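Local coordinates for uncharacterized protein Tm1679 (Thermotoga maritima, PDB 3H3E) that is of uncertain function but has the metallo-beta-lactamase fold, binds zinc and is probably a metal-dependent hydrolase, at residues His31-Leu36 with Met202-Phe207; Asp38-Asp43 with Gln164-Arg169; Arg85-Lys90 with Thr124-Asn129. The protein carries 2 engineered substitutions. All coordinates share one frame; numbering follows the deposited sequence.

How the interactions relate
The three contacts join the two large sheets that face each other in the metallo-beta-lactamase sandwich. Interactions 1 and 2 start from neighbouring strands of one sheet, and their centres lie about 10 Å apart; V35 O and F42 N, 2.8 Å apart, probably share a hydrogen bond. Interaction 3 lies farther out, its centre about 8 Å from that of interaction 2, and L166 CD1 meets I126 CD1 at 3.7 Å. Interactions 1 and 3 do not touch, with centres about 17 Å apart. The F33 side chain in interaction 1 is about 9 Å from the zinc and that of F42 in interaction 2 about 11 Å; the side chains of F33 and Q164 are each about 7 Å from that of H69.

Interaction 1 (His31-Leu36 with Met202-Phe207); sequences HGFSVL and MVVGGF
A chi1 of -173° sets CG of F33 anti to the backbone N and beside the carbonyl carbon, which, with CB already directed at the other segment, lays the phenyl ring against V204-G205. The contact lies in the interior of the alpha-beta/beta-alpha sandwich of the metallo-beta-lactamase fold: F33 immediately precedes strand 34-37 of one large sheet, and V204 belongs to strand 200-204 of the other. The two backbones stay well apart, with the CA atoms of F33 and G205 separated by 7.9 Å. No hydrogen bond spans the gap; the contacts within 4.5 Å all come from the F33 ring.

At G205 the partner is main chain. Its CA sits obliquely to the ring, 3.8 Å from F33 CZ and 4.1 Å from F33 CE2. The backbone at G205, phi 139° and psi -172°, adopts a conformation that only glycine takes readily, and here the chain turns a corner.

F33 also borders the metal region. Its side chain packs on H74, C235 and H236, and its backbone is hydrogen-bonded to G45 and D73; D73, H74 and H236 have donor atoms turned to one point and may form a second metal site, with no metal modelled there. The zinc seen on H69, H71 and H182 lies about 9 Å from the F33 side chain. V204 CG2 approaches the ring edge, near its plane, 4.4 Å from F33 CZ.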
ATOM      1  N   HIS A  31     -13.797  -3.500   1.191  1.00 21.27           N
ATOM      2  CA  HIS A  31     -12.548  -4.009   1.711  1.00 18.47           C
ATOM      3  C   HIS A  31     -11.527  -4.063   0.582  1.00 20.86           C
ATOM      4  O   HIS A  31     -11.498  -5.016  -0.202  1.00 17.67           O
ATOM      5  CB  HIS A  31     -12.754  -5.401   2.282  1.00 27.59           C
ATOM      6  CG  HIS A  31     -11.536  -5.974   2.931  1.00 30.90           C
ATOM      7  ND1 HIS A  31     -10.869  -5.334   3.953  1.00 31.60           N
ATOM      8  CD2 HIS A  31     -10.882  -7.137   2.720  1.00 32.01           C
ATOM      9  CE1 HIS A  31      -9.849  -6.077   4.336  1.00 36.79           C
ATOM     10  NE2 HIS A  31      -9.834  -7.176   3.605  1.00 35.98           N
ATOM     11  N   GLY A  32     -10.706  -3.020   0.497  1.00 21.09           N
ATOM     12  CA  GLY A  32      -9.594  -2.974  -0.424  1.00 12.58           C
ATOM     13  C   GLY A  32      -9.011  -1.587  -0.363  1.00 19.95           C
ATOM     14  O   GLY A  32      -9.601  -0.695   0.246  1.00 29.08           O
ATOM     15  N   PHE A  33      -7.862  -1.392  -0.996  1.00 12.53           N
ATOM     16  CA  PHE A  33      -7.192  -0.108  -0.945  1.00 13.28           C
ATOM     17  C   PHE A  33      -6.835   0.377  -2.359  1.00 18.82           C
ATOM     18  O   PHE A  33      -6.428  -0.410  -3.207  1.00 21.94           O
ATOM     19  CB  PHE A  33      -5.951  -0.207  -0.035  1.00 16.57           C
ATOM     20  CG  PHE A  33      -5.266   1.110   0.215  1.00 15.70           C
ATOM     21  CD1 PHE A  33      -5.949   2.161   0.824  1.00 15.18           C
ATOM     22  CD2 PHE A  33      -3.949   1.302  -0.169  1.00  8.83           C
ATOM     23  CE1 PHE A  33      -5.322   3.388   1.041  1.00 13.44           C
ATOM     24  CE2 PHE A  33      -3.318   2.515   0.034  1.00 11.14           C
ATOM     25  CZ  PHE A  33      -4.002   3.560   0.645  1.00 15.98           C
ATOM     26  N   SER A  34      -7.021   1.666  -2.619  1.00 14.43           N
ATOM     27  CA  SER A  34      -6.538   2.282  -3.852  1.00 14.92           C
ATOM     28  C   SER A  34      -6.410   3.769  -3.609  1.00 13.70           C
ATOM     29  O   SER A  34      -7.325   4.399  -3.089  1.00 21.61           O
ATOM     30  CB  SER A  34      -7.474   2.016  -5.042  1.00 23.81           C
ATOM     31  OG  SER A  34      -7.168   2.864  -6.146  1.00 10.96           O
ATOM     32  N   VAL A  35      -5.265   4.324  -3.978  1.00 12.65           N
ATOM     33  CA  VAL A  35      -5.006   5.734  -3.772  1.00 11.11           C
ATOM     34  C   VAL A  35      -4.283   6.312  -4.976  1.00 16.45           C
ATOM     35  O   VAL A  35      -3.296   5.761  -5.448  1.00 19.52           O
ATOM     36  CB  VAL A  35      -4.192   5.985  -2.488  1.00 13.67           C
ATOM     37  CG1 VAL A  35      -2.963   5.148  -2.484  1.00 17.00           C
ATOM     38  CG2 VAL A  35      -3.812   7.427  -2.388  1.00 15.54           C
ATOM     39  N   LEU A  36      -4.817   7.414  -5.488  1.00 20.16           N
ATOM     40  CA  LEU A  36      -4.210   8.150  -6.580  1.00 21.05           C
ATOM     41  C   LEU A  36      -3.192   9.134  -6.017  1.00 25.52           C
ATOM     42  O   LEU A  36      -3.514   9.969  -5.172  1.00 27.21           O
ATOM     43  CB  LEU A  36      -5.280   8.896  -7.362  1.00 15.90           C
ATOM     44  CG  LEU A  36      -4.814   9.714  -8.566  1.00 16.20           C
ATOM     45  CD1 LEU A  36      -4.114   8.843  -9.588  1.00 14.17           C
ATOM     46  CD2 LEU A  36      -6.023  10.372  -9.179  1.00 18.71           C
HETATM   47  N   MSE A 202       5.367  12.079   5.737  1.00 24.82           N
HETATM   48  CA  MSE A 202       4.019  11.521   5.853  1.00 17.69           C
HETATM   49  C   MSE A 202       3.970  10.054   5.420  1.00 24.86           C
HETATM   50  O   MSE A 202       4.615   9.656   4.450  1.00 30.68           O
HETATM   51  CB  MSE A 202       3.051  12.341   4.995  1.00 14.15           C
HETATM   52  CG  MSE A 202       1.604  11.883   5.027  1.00 23.52           C
HETATM   53 SE   MSE A 202       0.489  12.878   4.008  1.00 19.03          SE
HETATM   54  CE  MSE A 202       0.529  14.448   4.837  1.00 15.83           C
ATOM     55  N   VAL A 203       3.192   9.250   6.134  1.00 20.15           N
ATOM     56  CA  VAL A 203       2.987   7.857   5.746  1.00 16.16           C
ATOM     57  C   VAL A 203       1.508   7.546   5.614  1.00 19.46           C
ATOM     58  O   VAL A 203       0.761   7.737   6.555  1.00 24.44           O
ATOM     59  CB  VAL A 203       3.574   6.897   6.776  1.00 15.78           C
ATOM     60  CG1 VAL A 203       3.481   5.476   6.279  1.00 14.72           C
ATOM     61  CG2 VAL A 203       5.009   7.270   7.075  1.00 17.99           C
ATOM     62  N   VAL A 204       1.081   7.068   4.450  1.00  9.64           N
ATOM     63  CA  VAL A 204      -0.312   6.715   4.274  1.00 17.81           C
ATOM     64  C   VAL A 204      -0.514   5.307   3.729  1.00 18.38           C
ATOM     65  O   VAL A 204       0.229   4.860   2.874  1.00 28.67           O
ATOM     66  CB  VAL A 204      -1.046   7.767   3.422  1.00 27.68           C
ATOM     67  CG1 VAL A 204      -0.048   8.650   2.702  1.00 27.69           C
ATOM     68  CG2 VAL A 204      -2.015   7.092   2.450  1.00 22.91           C
ATOM     69  N   GLY A 205      -1.506   4.594   4.254  1.00 21.85           N
ATOM     70  CA  GLY A 205      -1.822   3.270   3.746  1.00 23.94           C
ATOM     71  C   GLY A 205      -2.136   2.299   4.857  1.00 25.31           C
ATOM     72  O   GLY A 205      -2.249   2.703   6.006  1.00 32.03           O
ATOM     73  N   GLY A 206      -2.270   1.019   4.520  1.00 20.86           N
ATOM     74  CA  GLY A 206      -2.621   0.010   5.505  1.00 20.12           C
ATOM     75  C   GLY A 206      -1.416  -0.616   6.174  1.00 21.27           C
ATOM     76  O   GLY A 206      -0.418  -0.897   5.516  1.00 15.22           O
ATOM     77  N   PHE A 207      -1.510  -0.840   7.485  1.00 23.69           N
ATOM     78  CA  PHE A 207      -0.374  -1.355   8.262  1.00 24.67           C
ATOM     79  C   PHE A 207      -0.585  -2.770   8.804  1.00 27.67           C
ATOM     80  O   PHE A 207       0.323  -3.356   9.384  1.00 37.95           O
ATOM     81  CB  PHE A 207      -0.000  -0.417   9.434  1.00 26.85           C
ATOM     82  CG  PHE A 207       0.211   1.029   9.035  1.00 26.48           C
ATOM     83  CD1 PHE A 207       0.572   1.374   7.740  1.00 22.67           C
ATOM     84  CD2 PHE A 207       0.059   2.037   9.961  1.00  9.58           C
ATOM     85  CE1 PHE A 207       0.749   2.699   7.386  1.00 18.86           C
ATOM     86  CE2 PHE A 207       0.248   3.354   9.609  1.00 19.53           C
ATOM     87  CZ  PHE A 207       0.593   3.684   8.324  1.00  9.33           C
TER

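Interaction 2 (Asp38-Asp43 with Gln164-Arg169); sequences DSVLFD and QTLVVR
F42 and L166 pass side by side, pointing opposite ways, each projecting from its own strand toward the facing sheet. Both carry CG anti to the backbone N (chi1 -168° for F42, 175° for L166), which extends both groups into the interface between the sheets. The phenyl ring meets the base of the leucine rather than its tip: F42 CD1 and F42 CE1 are both 3.8 Å from L166 CB, which lies obliquely to the ring. F42 CE1 also comes within 3.9 Å of L166 N, so the ring reaches the backbone of the opposing strand.

V40 approaches differently. It comes to L166 tip to tip, with V40 CG1 4.1 Å from L166 CD2. The same methyl, L166 CD2, lies 4.2 Å from F42 CD1; one leucine methyl thus touches both V40 and F42, two residues that face the same way on strand 40-42.

Farther along, Q164 O stands at the edge of the phenyl ring, near its plane, 4.1 Å from F42 CZ. The Q164 amide is engaged elsewhere, NE2 bonding to I67 O. One face of the F42 ring has D43 OD1 4.2 Å above its plane, offset toward the rim. The other carboxylate oxygen, D43 OD2, is hydrogen-bonded to S68 OG and H74 ND1, which links the residue after F42 to the loop and helix around the metal.

No hydrogen bond crosses between the segments, and every touching residue is buried. Apolar packing of this kind between the facing sheets is characteristic of the interior of the metallo-beta-lactamase sandwich, of which strands 40-42 and 165-170 form part.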
ATOM      1  N   ASP A  38      -0.689  11.866  -7.230  1.00 29.54           N
ATOM      2  CA  ASP A  38      -0.244  12.688  -8.338  1.00 34.78           C
ATOM      3  C   ASP A  38      -0.522  11.946  -9.627  1.00 28.26           C
ATOM      4  O   ASP A  38      -1.674  11.741  -9.997  1.00 31.41           O
ATOM      5  CB  ASP A  38       1.247  13.003  -8.211  1.00 52.62           C
ATOM      6  CG  ASP A  38       1.593  14.418  -8.659  1.00 69.07           C
ATOM      7  OD1 ASP A  38       0.789  15.345  -8.407  1.00 69.35           O
ATOM      8  OD2 ASP A  38       2.682  14.598  -9.249  1.00 77.48           O
ATOM      9  N   SER A  39       0.533  11.501 -10.290  1.00 29.27           N
ATOM     10  CA  SER A  39       0.399  10.971 -11.644  1.00 38.40           C
ATOM     11  C   SER A  39       0.457   9.450 -11.722  1.00 36.81           C
ATOM     12  O   SER A  39       0.665   8.882 -12.793  1.00 38.66           O
ATOM     13  CB  SER A  39       1.512  11.541 -12.507  1.00 46.79           C
ATOM     14  OG  SER A  39       2.750  11.412 -11.825  1.00 54.94           O
ATOM     15  N   VAL A  40       0.275   8.783 -10.595  1.00 29.19           N
ATOM     16  CA  VAL A  40       0.416   7.342 -10.574  1.00 24.94           C
ATOM     17  C   VAL A  40      -0.675   6.759  -9.662  1.00 23.74           C
ATOM     18  O   VAL A  40      -1.034   7.370  -8.665  1.00 25.30           O
ATOM     19  CB  VAL A  40       1.846   6.989 -10.122  1.00 23.62           C
ATOM     20  CG1 VAL A  40       1.853   6.429  -8.721  1.00 15.78           C
ATOM     21  CG2 VAL A  40       2.464   6.027 -11.078  1.00 32.54           C
ATOM     22  N   LEU A  41      -1.252   5.619 -10.023  1.00 22.37           N
ATOM     23  CA  LEU A  41      -2.270   5.015  -9.167  1.00 18.96           C
ATOM     24  C   LEU A  41      -1.687   3.857  -8.373  1.00 19.93           C
ATOM     25  O   LEU A  41      -1.130   2.932  -8.946  1.00 24.74           O
ATOM     26  CB  LEU A  41      -3.490   4.559  -9.973  1.00 15.01           C
ATOM     27  CG  LEU A  41      -4.623   3.834  -9.225  1.00 11.85           C
ATOM     28  CD1 LEU A  41      -5.421   4.745  -8.281  1.00 11.39           C
ATOM     29  CD2 LEU A  41      -5.541   3.196 -10.223  1.00 11.13           C
ATOM     30  N   PHE A  42      -1.815   3.931  -7.050  1.00 24.46           N
ATOM     31  CA  PHE A  42      -1.285   2.912  -6.140  1.00 23.53           C
ATOM     32  C   PHE A  42      -2.411   1.994  -5.713  1.00 18.89           C
ATOM     33  O   PHE A  42      -3.290   2.404  -4.960  1.00 21.61           O
ATOM     34  CB  PHE A  42      -0.666   3.559  -4.894  1.00 19.01           C
ATOM     35  CG  PHE A  42       0.140   2.609  -4.053  1.00 16.89           C
ATOM     36  CD1 PHE A  42       1.483   2.380  -4.326  1.00 13.46           C
ATOM     37  CD2 PHE A  42      -0.435   1.945  -2.985  1.00 22.16           C
ATOM     38  CE1 PHE A  42       2.226   1.502  -3.559  1.00  9.20           C
ATOM     39  CE2 PHE A  42       0.317   1.071  -2.212  1.00 19.86           C
ATOM     40  CZ  PHE A  42       1.651   0.858  -2.507  1.00  7.97           C
ATOM     41  N   ASP A  43      -2.376   0.759  -6.204  1.00 12.65           N
ATOM     42  CA  ASP A  43      -3.420  -0.230  -5.943  1.00 12.79           C
ATOM     43  C   ASP A  43      -4.785   0.115  -6.571  1.00 20.16           C
ATOM     44  O   ASP A  43      -5.013   1.229  -7.028  1.00 22.61           O
ATOM     45  CB  ASP A  43      -3.533  -0.541  -4.442  1.00 15.36           C
ATOM     46  CG  ASP A  43      -2.382  -1.405  -3.942  1.00 22.41           C
ATOM     47  OD1 ASP A  43      -1.553  -1.811  -4.779  1.00 25.54           O
ATOM     48  OD2 ASP A  43      -2.300  -1.678  -2.726  1.00 22.74           O
ATOM     49  N   GLN A 164       5.796  -4.248  -2.271  1.00 12.74           N
ATOM     50  CA  GLN A 164       6.577  -3.066  -2.611  1.00 12.72           C
ATOM     51  C   GLN A 164       5.876  -1.811  -2.156  1.00 15.69           C
ATOM     52  O   GLN A 164       4.669  -1.805  -1.920  1.00 18.28           O
ATOM     53  CB  GLN A 164       6.883  -3.002  -4.107  1.00 10.92           C
ATOM     54  CG  GLN A 164       5.684  -3.110  -5.002  1.00 10.87           C
ATOM     55  CD  GLN A 164       6.066  -3.061  -6.460  1.00 17.02           C
ATOM     56  OE1 GLN A 164       7.245  -3.072  -6.806  1.00 23.91           O
ATOM     57  NE2 GLN A 164       5.074  -3.027  -7.327  1.00 21.33           N
ATOM     58  N   THR A 165       6.650  -0.745  -2.022  1.00 20.03           N
ATOM     59  CA  THR A 165       6.170   0.456  -1.373  1.00 17.66           C
ATOM     60  C   THR A 165       6.587   1.658  -2.190  1.00 15.07           C
ATOM     61  O   THR A 165       7.683   1.699  -2.741  1.00 18.32           O
ATOM     62  CB  THR A 165       6.720   0.562   0.076  1.00 21.75           C
ATOM     63  OG1 THR A 165       6.205  -0.524   0.851  1.00 24.75           O
ATOM     64  CG2 THR A 165       6.290   1.850   0.730  1.00 20.91           C
ATOM     65  N   LEU A 166       5.695   2.629  -2.288  1.00 11.33           N
ATOM     66  CA  LEU A 166       5.973   3.824  -3.054  1.00 14.25           C
ATOM     67  C   LEU A 166       6.578   4.894  -2.157  1.00 18.06           C
ATOM     68  O   LEU A 166       6.117   5.122  -1.047  1.00 17.40           O
ATOM     69  CB  LEU A 166       4.686   4.332  -3.699  1.00 12.59           C
ATOM     70  CG  LEU A 166       4.744   5.653  -4.446  1.00 13.02           C
ATOM     71  CD1 LEU A 166       5.639   5.474  -5.635  1.00 11.91           C
ATOM     72  CD2 LEU A 166       3.330   6.102  -4.872  1.00 10.08           C
ATOM     73  N   VAL A 167       7.630   5.537  -2.641  1.00 26.33           N
ATOM     74  CA  VAL A 167       8.206   6.685  -1.959  1.00 21.93           C
ATOM     75  C   VAL A 167       8.219   7.869  -2.923  1.00 22.84           C
ATOM     76  O   VAL A 167       8.757   7.794  -4.027  1.00 18.09           O
ATOM     77  CB  VAL A 167       9.626   6.393  -1.448  1.00 11.79           C
ATOM     78  CG1 VAL A 167      10.184   7.586  -0.685  1.00 11.26           C
ATOM     79  CG2 VAL A 167       9.609   5.181  -0.574  1.00 10.49           C
ATOM     80  N   VAL A 168       7.591   8.951  -2.494  1.00 19.11           N
ATOM     81  CA  VAL A 168       7.559  10.182  -3.253  1.00 18.92           C
ATOM     82  C   VAL A 168       8.421  11.184  -2.509  1.00 26.74           C
ATOM     83  O   VAL A 168       8.180  11.473  -1.335  1.00 26.49           O
ATOM     84  CB  VAL A 168       6.138  10.766  -3.331  1.00 21.34           C
ATOM     85  CG1 VAL A 168       6.107  11.979  -4.263  1.00 14.71           C
ATOM     86  CG2 VAL A 168       5.123   9.695  -3.750  1.00 20.20           C
ATOM     87  N   ARG A 169       9.422  11.708  -3.207  1.00 26.21           N
ATOM     88  CA  ARG A 169      10.369  12.650  -2.634  1.00 25.46           C
ATOM     89  C   ARG A 169       9.860  14.072  -2.851  1.00 30.79           C
ATOM     90  O   ARG A 169       9.707  14.535  -3.979  1.00 34.04           O
ATOM     91  CB  ARG A 169      11.753  12.428  -3.244  1.00 27.24           C
ATOM     92  CG  ARG A 169      12.855  13.298  -2.700  1.00 36.26           C
ATOM     93  CD  ARG A 169      14.047  13.212  -3.629  1.00 44.28           C
ATOM     94  NE  ARG A 169      15.034  12.223  -3.208  1.00 47.34           N
ATOM     95  CZ  ARG A 169      15.756  11.485  -4.046  1.00 49.15           C
ATOM     96  NH1 ARG A 169      15.561  11.606  -5.356  1.00 42.66           N
ATOM     97  NH2 ARG A 169      16.655  10.614  -3.575  1.00 50.01           N
TER

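Interaction 3 (Arg85-Lys90 with Thr124-Asn129); sequences RVWLRK and TEIGKN
The indole of W87 overlaps the chain at T124-I126, its six-membered ring leading. W87 CZ3 is 4.0 Å from T124 CG2, which lies at the ring edge close to its plane. At the neighbouring ring atom, W87 CH2 is 4.3 Å from I126 CA, and W87 CZ2 comes to 4.5 Å from I126 CG2; the approach of I126 CA is oblique to the ring. With chi1 at -64°, W87 CG stands anti to the carbonyl carbon, and, with CB directed at strand 123-127, this brings the six-membered ring up to T124 and I126.

The two strand segments run nearly antiparallel, at 162°, but their axes come no closer than 11.2 Å, a spacing bridged by side chains of facing sheets. L66 and L132 touch both W87 and I126, extending the apolar cluster into either sheet.

W87 NE1 donates to D64 OD1, which ties the pyrrole side of the indole to its own sheet. W87 CZ2 also sits over one face of the R85 guanidinium, 3.6 Å above its plane and offset toward its rim. Across the segments there is neither hydrogen bond nor salt bridge. Cohesion here therefore rests on apolar contact, while the polar N-H of the tryptophan is satisfied outside it.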
ATOM      1  N   ARG A  85      -0.116   0.352 -17.664  1.00 16.77           N
ATOM      2  CA  ARG A  85       1.187  -0.233 -17.433  1.00 11.37           C
ATOM      3  C   ARG A  85       1.236  -0.602 -15.961  1.00 15.68           C
ATOM      4  O   ARG A  85       1.259   0.263 -15.088  1.00 10.35           O
ATOM      5  CB  ARG A  85       2.242   0.806 -17.733  1.00 21.39           C
ATOM      6  CG  ARG A  85       3.647   0.311 -17.707  1.00 26.50           C
ATOM      7  CD  ARG A  85       4.515   1.514 -17.710  1.00 41.76           C
ATOM      8  NE  ARG A  85       5.820   1.264 -18.293  1.00 51.27           N
ATOM      9  CZ  ARG A  85       6.752   2.197 -18.409  1.00 58.16           C
ATOM     10  NH1 ARG A  85       6.505   3.435 -17.982  1.00 56.49           N
ATOM     11  NH2 ARG A  85       7.922   1.888 -18.948  1.00 65.41           N
ATOM     12  N   VAL A  86       1.218  -1.897 -15.684  1.00 14.13           N
ATOM     13  CA  VAL A  86       1.086  -2.374 -14.317  1.00 16.55           C
ATOM     14  C   VAL A  86       2.432  -2.761 -13.761  1.00 21.54           C
ATOM     15  O   VAL A  86       3.077  -3.677 -14.269  1.00 23.74           O
ATOM     16  CB  VAL A  86       0.171  -3.594 -14.230  1.00 15.68           C
ATOM     17  CG1 VAL A  86       0.117  -4.077 -12.797  1.00 10.78           C
ATOM     18  CG2 VAL A  86      -1.208  -3.259 -14.761  1.00  9.57           C
ATOM     19  N   TRP A  87       2.852  -2.044 -12.723  1.00 21.53           N
ATOM     20  CA  TRP A  87       4.140  -2.273 -12.091  1.00 14.53           C
ATOM     21  C   TRP A  87       3.974  -3.241 -10.944  1.00 13.24           C
ATOM     22  O   TRP A  87       3.442  -2.868  -9.906  1.00 14.81           O
ATOM     23  CB  TRP A  87       4.674  -0.969 -11.531  1.00 16.14           C
ATOM     24  CG  TRP A  87       4.956   0.061 -12.558  1.00 15.94           C
ATOM     25  CD1 TRP A  87       4.054   0.694 -13.334  1.00 14.81           C
ATOM     26  CD2 TRP A  87       6.237   0.596 -12.907  1.00 17.36           C
ATOM     27  NE1 TRP A  87       4.681   1.588 -14.163  1.00 17.70           N
ATOM     28  CE2 TRP A  87       6.029   1.551 -13.913  1.00 18.98           C
ATOM     29  CE3 TRP A  87       7.542   0.352 -12.473  1.00 19.96           C
ATOM     30  CZ2 TRP A  87       7.073   2.272 -14.495  1.00 19.14           C
ATOM     31  CZ3 TRP A  87       8.585   1.071 -13.055  1.00 21.88           C
ATOM     32  CH2 TRP A  87       8.339   2.015 -14.055  1.00 18.48           C
ATOM     33  N   LEU A  88       4.429  -4.475 -11.134  1.00 10.02           N
ATOM     34  CA  LEU A  88       4.354  -5.482 -10.097  1.00  8.79           C
ATOM     35  C   LEU A  88       5.655  -6.263  -9.972  1.00 20.67           C
ATOM     36  O   LEU A  88       6.444  -6.325 -10.913  1.00 28.53           O
ATOM     37  CB  LEU A  88       3.199  -6.442 -10.370  1.00 10.50           C
ATOM     38  CG  LEU A  88       3.257  -7.323 -11.618  1.00 18.87           C
ATOM     39  CD1 LEU A  88       2.322  -8.494 -11.461  1.00 18.35           C
ATOM     40  CD2 LEU A  88       2.916  -6.533 -12.869  1.00 17.93           C
ATOM     41  N   ARG A  89       5.877  -6.851  -8.800  1.00 16.32           N
ATOM     42  CA  ARG A  89       6.994  -7.757  -8.597  1.00 13.11           C
ATOM     43  C   ARG A  89       6.705  -9.131  -9.219  1.00 20.65           C
ATOM     44  O   ARG A  89       5.593  -9.632  -9.130  1.00 16.21           O
ATOM     45  CB  ARG A  89       7.295  -7.920  -7.111  1.00  9.82           C
ATOM     46  CG  ARG A  89       7.734  -6.657  -6.419  1.00 21.54           C
ATOM     47  CD  ARG A  89       8.747  -6.929  -5.308  1.00 21.42           C
ATOM     48  NE  ARG A  89      10.089  -6.541  -5.725  1.00 18.88           N
ATOM     49  CZ  ARG A  89      11.129  -7.360  -5.741  1.00 29.11           C
ATOM     50  NH1 ARG A  89      11.005  -8.617  -5.340  1.00 39.15           N
ATOM     51  NH2 ARG A  89      12.300  -6.914  -6.142  1.00 34.28           N
ATOM     52  N   LYS A  90       7.716  -9.742  -9.833  1.00 29.27           N
ATOM     53  CA  LYS A  90       7.542 -11.060 -10.429  1.00 28.86           C
ATOM     54  C   LYS A  90       6.781 -11.994  -9.503  1.00 25.78           C
ATOM     55  O   LYS A  90       5.947 -12.767  -9.950  1.00 33.99           O
ATOM     56  CB  LYS A  90       8.883 -11.684 -10.837  1.00 31.19           C
ATOM     57  CG  LYS A  90       9.461 -11.137 -12.141  1.00 41.59           C
ATOM     58  CD  LYS A  90      10.687 -11.933 -12.604  1.00 51.55           C
ATOM     59  CE  LYS A  90      10.843 -11.933 -14.138  1.00 58.79           C
ATOM     60  NZ  LYS A  90       9.715 -12.605 -14.887  1.00 58.54           N
ATOM     61  N   THR A 124      13.595   1.020  -7.400  1.00 27.02           N
ATOM     62  CA  THR A 124      13.281   1.254  -8.800  1.00 21.63           C
ATOM     63  C   THR A 124      12.710   2.651  -8.947  1.00 24.35           C
ATOM     64  O   THR A 124      11.739   2.993  -8.281  1.00 30.46           O
ATOM     65  CB  THR A 124      12.266   0.231  -9.313  1.00 19.48           C
ATOM     66  OG1 THR A 124      12.889  -1.051  -9.403  1.00 23.46           O
ATOM     67  CG2 THR A 124      11.755   0.626 -10.681  1.00 15.85           C
ATOM     68  N   GLU A 125      13.315   3.472  -9.796  1.00 27.45           N
ATOM     69  CA  GLU A 125      12.773   4.803 -10.043  1.00 33.88           C
ATOM     70  C   GLU A 125      11.630   4.764 -11.056  1.00 31.16           C
ATOM     71  O   GLU A 125      11.764   4.181 -12.126  1.00 43.03           O
ATOM     72  CB  GLU A 125      13.861   5.771 -10.497  1.00 39.73           C
ATOM     73  CG  GLU A 125      13.346   7.194 -10.669  1.00 49.96           C
ATOM     74  CD  GLU A 125      14.441   8.159 -11.064  1.00 65.33           C
ATOM     75  OE1 GLU A 125      15.443   7.701 -11.661  1.00 69.70           O
ATOM     76  OE2 GLU A 125      14.300   9.371 -10.780  1.00 70.87           O
ATOM     77  N   ILE A 126      10.507   5.375 -10.710  1.00 21.47           N
ATOM     78  CA  ILE A 126       9.316   5.332 -11.548  1.00 29.39           C
ATOM     79  C   ILE A 126       9.281   6.536 -12.457  1.00 40.14           C
ATOM     80  O   ILE A 126       9.273   6.414 -13.681  1.00 51.87           O
ATOM     81  CB  ILE A 126       8.035   5.429 -10.710  1.00 31.73           C
ATOM     82  CG1 ILE A 126       7.809   4.182  -9.892  1.00 28.26           C
ATOM     83  CG2 ILE A 126       6.815   5.642 -11.599  1.00 35.87           C
ATOM     84  CD1 ILE A 126       6.655   4.392  -8.981  1.00 33.76           C
ATOM     85  N   GLY A 127       9.222   7.703 -11.829  1.00 38.97           N
ATOM     86  CA  GLY A 127       9.231   8.967 -12.526  1.00 41.57           C
ATOM     87  C   GLY A 127      10.020   9.918 -11.667  1.00 50.56           C
ATOM     88  O   GLY A 127      10.791   9.478 -10.813  1.00 58.10           O
ATOM     89  N   LYS A 128       9.830  11.214 -11.866  1.00 52.06           N
ATOM     90  CA  LYS A 128      10.614  12.157 -11.097  1.00 57.84           C
ATOM     91  C   LYS A 128      10.245  12.081  -9.618  1.00 53.59           C
ATOM     92  O   LYS A 128       9.083  12.240  -9.227  1.00 48.81           O
ATOM     93  CB  LYS A 128      10.534  13.587 -11.665  1.00 67.26           C
ATOM     94  CG  LYS A 128       9.315  14.414 -11.281  1.00 70.43           C
ATOM     95  CD  LYS A 128       9.638  15.904 -11.381  1.00 72.65           C
ATOM     96  CE  LYS A 128       8.465  16.771 -10.944  1.00 73.22           C
ATOM     97  NZ  LYS A 128       7.275  16.575 -11.820  1.00 71.77           N
ATOM     98  N   ASN A 129      11.254  11.779  -8.812  1.00 48.45           N
ATOM     99  CA  ASN A 129      11.126  11.838  -7.372  1.00 43.84           C
ATOM    100  C   ASN A 129      10.223  10.753  -6.814  1.00 37.64           C
ATOM    101  O   ASN A 129       9.864  10.781  -5.644  1.00 41.44           O
ATOM    102  CB  ASN A 129      10.661  13.236  -6.946  1.00 52.79           C
ATOM    103  CG  ASN A 129      11.696  14.318  -7.266  1.00 59.59           C
ATOM    104  OD1 ASN A 129      12.842  14.266  -6.795  1.00 55.17           O
ATOM    105  ND2 ASN A 129      11.296  15.299  -8.075  1.00 64.05           N
TER